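Local coordinates for isomaltodextranase (Arthrobacter globiformis, PDB 5AWO), which hydrolyses (1->6)-alpha-D-glucosidic linkages in dextran-type polysaccharides, releasing successive isomaltose units from the non-reducing chain ends, at residues I530-M544 / V562-A576. Residues are numbered along the deposited sequence; the frame is centred on the assembly and turned at random.
Sequences IRYRYANATGDTSTM and VSFPGLATWDTWGVA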
# COMPACT_ATOMS: atom_id res chain seq x y z
N ILE A 530 -22.91 -18.40 -0.75
CA ILE A 530 -22.14 -17.67 0.28
C ILE A 530 -22.77 -17.74 1.67
O ILE A 530 -23.99 -17.79 1.80
CB ILE A 530 -21.94 -16.20 -0.14
CG1 ILE A 530 -21.13 -15.44 0.92
CG2 ILE A 530 -23.27 -15.48 -0.37
CD1 ILE A 530 -20.51 -14.17 0.38
N ARG A 531 -21.93 -17.75 2.71
CA ARG A 531 -22.36 -17.71 4.10
C ARG A 531 -21.65 -16.59 4.86
O ARG A 531 -20.50 -16.29 4.56
CB ARG A 531 -22.13 -19.06 4.79
CG ARG A 531 -23.05 -20.18 4.31
CD ARG A 531 -22.76 -21.51 5.00
NE ARG A 531 -21.44 -22.06 4.66
CZ ARG A 531 -21.11 -22.61 3.49
NH1 ARG A 531 -21.99 -22.72 2.49
NH2 ARG A 531 -19.86 -23.05 3.31
N TYR A 532 -22.33 -16.01 5.85
CA TYR A 532 -21.81 -14.91 6.66
C TYR A 532 -21.98 -15.24 8.14
O TYR A 532 -23.12 -15.35 8.63
CB TYR A 532 -22.58 -13.61 6.37
CG TYR A 532 -22.81 -13.23 4.93
CD1 TYR A 532 -23.89 -13.77 4.20
CD2 TYR A 532 -22.03 -12.27 4.29
CE1 TYR A 532 -24.11 -13.40 2.89
CE2 TYR A 532 -22.24 -11.90 2.97
CZ TYR A 532 -23.30 -12.45 2.26
OH TYR A 532 -23.49 -12.06 0.95
N ARG A 533 -20.89 -15.44 8.88
CA ARG A 533 -21.00 -15.64 10.32
C ARG A 533 -20.96 -14.28 10.99
O ARG A 533 -20.00 -13.51 10.79
CB ARG A 533 -19.92 -16.57 10.90
CG ARG A 533 -20.20 -16.98 12.34
CD ARG A 533 -19.29 -18.10 12.84
NE ARG A 533 -19.79 -18.70 14.08
CZ ARG A 533 -19.31 -18.50 15.31
NH1 ARG A 533 -18.27 -17.71 15.54
NH2 ARG A 533 -19.86 -19.12 16.34
N TYR A 534 -21.97 -14.00 11.80
CA TYR A 534 -22.23 -12.65 12.29
C TYR A 534 -22.82 -12.66 13.70
O TYR A 534 -23.32 -13.69 14.17
CB TYR A 534 -23.23 -11.95 11.34
CG TYR A 534 -24.66 -12.40 11.58
CD1 TYR A 534 -25.14 -13.58 11.01
CD2 TYR A 534 -25.49 -11.69 12.42
CE1 TYR A 534 -26.44 -14.02 11.25
CE2 TYR A 534 -26.79 -12.12 12.67
CZ TYR A 534 -27.24 -13.28 12.09
OH TYR A 534 -28.54 -13.72 12.34
N ALA A 535 -22.76 -11.52 14.38
CA ALA A 535 -23.53 -11.25 15.60
C ALA A 535 -24.42 -10.02 15.35
O ALA A 535 -24.05 -9.11 14.59
CB ALA A 535 -22.62 -11.01 16.79
N ASN A 536 -25.60 -10.00 15.97
CA ASN A 536 -26.53 -8.86 15.90
C ASN A 536 -27.52 -8.94 17.05
O ASN A 536 -28.47 -9.73 16.98
CB ASN A 536 -27.32 -8.87 14.59
CG ASN A 536 -28.52 -7.93 14.61
OD1 ASN A 536 -28.57 -6.99 15.39
ND2 ASN A 536 -29.47 -8.18 13.73
N ALA A 537 -27.28 -8.17 18.08
CA ALA A 537 -28.18 -8.08 19.23
C ALA A 537 -28.75 -6.68 19.32
O ALA A 537 -28.84 -6.12 20.39
CB ALA A 537 -27.45 -8.43 20.52
N THR A 538 -29.11 -6.11 18.17
CA THR A 538 -29.75 -4.80 18.13
C THR A 538 -31.22 -4.85 18.56
O THR A 538 -31.82 -3.81 18.80
CB THR A 538 -29.71 -4.17 16.73
OG1 THR A 538 -30.31 -5.06 15.80
CG2 THR A 538 -28.25 -3.85 16.32
N GLY A 539 -31.79 -6.05 18.60
CA GLY A 539 -33.21 -6.23 18.94
C GLY A 539 -34.11 -6.34 17.72
O GLY A 539 -35.33 -6.39 17.86
N ASP A 540 -33.52 -6.37 16.53
CA ASP A 540 -34.27 -6.42 15.28
C ASP A 540 -33.36 -6.90 14.16
O ASP A 540 -32.13 -6.94 14.33
CB ASP A 540 -34.83 -5.02 14.98
CG ASP A 540 -36.08 -5.03 14.09
OD1 ASP A 540 -36.40 -6.05 13.45
OD2 ASP A 540 -36.72 -3.97 14.00
N THR A 541 -33.95 -7.31 13.04
CA THR A 541 -33.19 -7.66 11.85
C THR A 541 -32.28 -6.48 11.48
O THR A 541 -32.69 -5.31 11.54
CB THR A 541 -34.11 -8.02 10.66
OG1 THR A 541 -34.91 -9.17 10.99
CG2 THR A 541 -33.31 -8.34 9.40
N SER A 542 -31.03 -6.78 11.15
CA SER A 542 -30.12 -5.79 10.60
C SER A 542 -29.88 -6.10 9.13
O SER A 542 -30.11 -7.21 8.68
CB SER A 542 -28.80 -5.80 11.36
OG SER A 542 -28.96 -5.39 12.69
N THR A 543 -29.42 -5.11 8.36
CA THR A 543 -29.08 -5.38 6.97
C THR A 543 -27.69 -4.83 6.67
O THR A 543 -27.25 -3.89 7.31
CB THR A 543 -30.12 -4.84 5.96
OG1 THR A 543 -30.06 -3.41 5.86
CG2 THR A 543 -31.54 -5.27 6.37
N MET A 544 -27.05 -5.44 5.69
CA MET A 544 -25.80 -4.91 5.11
C MET A 544 -25.91 -4.93 3.61
O MET A 544 -26.60 -5.78 3.04
CB MET A 544 -24.59 -5.76 5.52
CG MET A 544 -24.36 -5.79 7.01
SD MET A 544 -23.70 -4.27 7.71
CE MET A 544 -24.54 -4.13 9.28
N VAL A 562 -28.60 -7.57 2.26
CA VAL A 562 -28.67 -8.91 2.80
C VAL A 562 -29.13 -8.78 4.24
O VAL A 562 -28.68 -7.88 4.96
CB VAL A 562 -27.30 -9.62 2.70
CG1 VAL A 562 -27.35 -10.99 3.37
CG2 VAL A 562 -26.88 -9.75 1.24
N SER A 563 -30.05 -9.64 4.68
CA SER A 563 -30.65 -9.48 6.00
C SER A 563 -30.02 -10.41 7.01
O SER A 563 -29.63 -11.53 6.68
CB SER A 563 -32.17 -9.73 5.92
OG SER A 563 -32.77 -8.81 5.04
N PHE A 564 -29.93 -9.92 8.25
CA PHE A 564 -29.24 -10.58 9.35
C PHE A 564 -30.13 -10.59 10.60
O PHE A 564 -30.27 -9.57 11.27
CB PHE A 564 -27.92 -9.85 9.64
CG PHE A 564 -26.92 -9.93 8.52
CD1 PHE A 564 -26.94 -9.01 7.48
CD2 PHE A 564 -25.94 -10.91 8.50
CE1 PHE A 564 -26.03 -9.08 6.44
CE2 PHE A 564 -25.03 -10.98 7.45
CZ PHE A 564 -25.07 -10.07 6.43
N PRO A 565 -30.74 -11.75 10.93
CA PRO A 565 -31.69 -11.81 12.07
C PRO A 565 -31.10 -11.42 13.42
O PRO A 565 -29.93 -11.72 13.70
CB PRO A 565 -32.12 -13.29 12.08
CG PRO A 565 -31.95 -13.75 10.68
CD PRO A 565 -30.77 -12.97 10.12
N GLY A 566 -31.90 -10.76 14.25
CA GLY A 566 -31.52 -10.41 15.61
C GLY A 566 -31.37 -11.67 16.45
O GLY A 566 -32.12 -12.63 16.28
N LEU A 567 -30.38 -11.65 17.34
CA LEU A 567 -30.07 -12.76 18.23
C LEU A 567 -30.03 -12.22 19.65
O LEU A 567 -29.99 -11.02 19.87
CB LEU A 567 -28.71 -13.38 17.84
CG LEU A 567 -28.57 -13.88 16.40
CD1 LEU A 567 -27.13 -14.29 16.09
CD2 LEU A 567 -29.50 -15.03 16.09
N ALA A 568 -30.03 -13.12 20.63
CA ALA A 568 -30.30 -12.74 22.02
C ALA A 568 -29.26 -11.82 22.62
O ALA A 568 -29.60 -10.88 23.34
CB ALA A 568 -30.44 -13.99 22.89
N THR A 569 -27.99 -12.10 22.35
CA THR A 569 -26.93 -11.32 22.97
C THR A 569 -25.84 -11.11 21.92
O THR A 569 -25.82 -11.79 20.91
CB THR A 569 -26.31 -12.06 24.16
OG1 THR A 569 -25.59 -13.20 23.69
CG2 THR A 569 -27.39 -12.53 25.18
N TRP A 570 -24.98 -10.15 22.19
CA TRP A 570 -23.82 -9.90 21.33
C TRP A 570 -22.81 -11.06 21.33
O TRP A 570 -21.99 -11.13 20.42
CB TRP A 570 -23.15 -8.57 21.70
CG TRP A 570 -23.92 -7.37 21.17
CD1 TRP A 570 -24.60 -6.44 21.91
CD2 TRP A 570 -24.09 -7.00 19.80
NE1 TRP A 570 -25.18 -5.51 21.08
CE2 TRP A 570 -24.89 -5.83 19.78
CE3 TRP A 570 -23.65 -7.53 18.58
CZ2 TRP A 570 -25.25 -5.19 18.59
CZ3 TRP A 570 -24.00 -6.90 17.41
CH2 TRP A 570 -24.79 -5.73 17.42
N ASP A 571 -22.89 -11.95 22.33
CA ASP A 571 -22.10 -13.21 22.38
C ASP A 571 -22.68 -14.37 21.57
O ASP A 571 -22.10 -15.46 21.54
CB ASP A 571 -22.01 -13.74 23.82
CG ASP A 571 -21.26 -12.84 24.75
OD1 ASP A 571 -20.81 -11.76 24.31
OD2 ASP A 571 -21.13 -13.21 25.94
N THR A 572 -23.84 -14.17 20.95
CA THR A 572 -24.45 -15.17 20.11
C THR A 572 -24.07 -14.93 18.65
O THR A 572 -24.18 -13.81 18.17
CB THR A 572 -26.00 -15.13 20.24
OG1 THR A 572 -26.35 -15.06 21.63
CG2 THR A 572 -26.64 -16.34 19.62
N TRP A 573 -23.69 -16.00 17.95
CA TRP A 573 -23.30 -15.93 16.55
C TRP A 573 -24.22 -16.78 15.68
O TRP A 573 -24.59 -17.90 16.06
CB TRP A 573 -21.82 -16.37 16.39
CG TRP A 573 -20.89 -15.51 17.21
CD1 TRP A 573 -20.57 -15.65 18.51
CD2 TRP A 573 -20.18 -14.34 16.76
NE1 TRP A 573 -19.72 -14.65 18.93
CE2 TRP A 573 -19.46 -13.83 17.86
CE3 TRP A 573 -20.09 -13.67 15.54
CZ2 TRP A 573 -18.67 -12.68 17.78
CZ3 TRP A 573 -19.31 -12.54 15.46
CH2 TRP A 573 -18.61 -12.05 16.57
N GLY A 574 -24.59 -16.24 14.53
CA GLY A 574 -25.35 -16.99 13.54
C GLY A 574 -24.68 -16.99 12.18
O GLY A 574 -23.67 -16.32 11.97
N VAL A 575 -25.23 -17.77 11.27
CA VAL A 575 -24.78 -17.84 9.90
C VAL A 575 -25.94 -17.49 8.97
O VAL A 575 -26.95 -18.21 8.91
CB VAL A 575 -24.21 -19.23 9.55
CG1 VAL A 575 -23.72 -19.26 8.11
CG2 VAL A 575 -23.11 -19.62 10.54
N ALA A 576 -25.82 -16.37 8.26
CA ALA A 576 -26.77 -16.03 7.21
C ALA A 576 -26.33 -16.69 5.93
O ALA A 576 -25.12 -16.84 5.67
CB ALA A 576 -26.85 -14.52 7.04
O HOH W 1 -22.57 -20.28 16.69
O HOH W 2 -25.81 -11.65 18.00
O HOH W 3 -31.41 -8.93 18.81
O HOH W 4 -34.68 -10.43 13.41
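F564 presents its edge to two tyrosine faces at once. Its plane stands at 73° to the Y534 ring, with F564 CD2 3.7 Å from Y534 CG, and at 77° to the Y532 ring, which makes both pairs T-shaped; M544 CB packs near F564 CE1. The Y534 ring is also covered on its other face, by the backbone of G574, and its hydroxyl donates to P565 O (OH to O 2.8 Å). A chi1 of 78°, which sets CG between the backbone N and carbonyl carbon, carries the ring toward the loop that begins at P565. Replacing Y534 by an alanine would probably open a gap between F564 and G574 and leave P565 O without its hydroxyl donor. These aromatics fill the space between two antiparallel ladders, Y532–Y534 with G574–A576 and S542–M544 with V562–F564. The ladders belong to different sheets, so the contact ties together the two layers of the beta-sandwich expected of a CBM35 carbohydrate-binding module. I591 of strand 585-592 adds to the core beside Y532, M544 and F564. In the loop that leads from one layer to the other, N536 ND2 donates to F564 O (2.9 Å) and to D540 O, while S542 N reaches F564 O from the opposite face of its carbonyl plane. N536 OD1 accepts from T538 N, an Asx turn, and from T538 OG1 at 2.6 Å, so both ends of the amide are gripped and its rotation is fixed. Further out, A537 CB sits directly over the face of the five-membered ring of W570, 3.5 Å from its centroid, a CH-pi contact. W573 is sandwiched between A535 CB and the R533 guanidinium, whose plane lies nearly parallel to the ring; G495 O and P494 O take hydrogen bonds from R533 NH1 and W573 NE1, respectively.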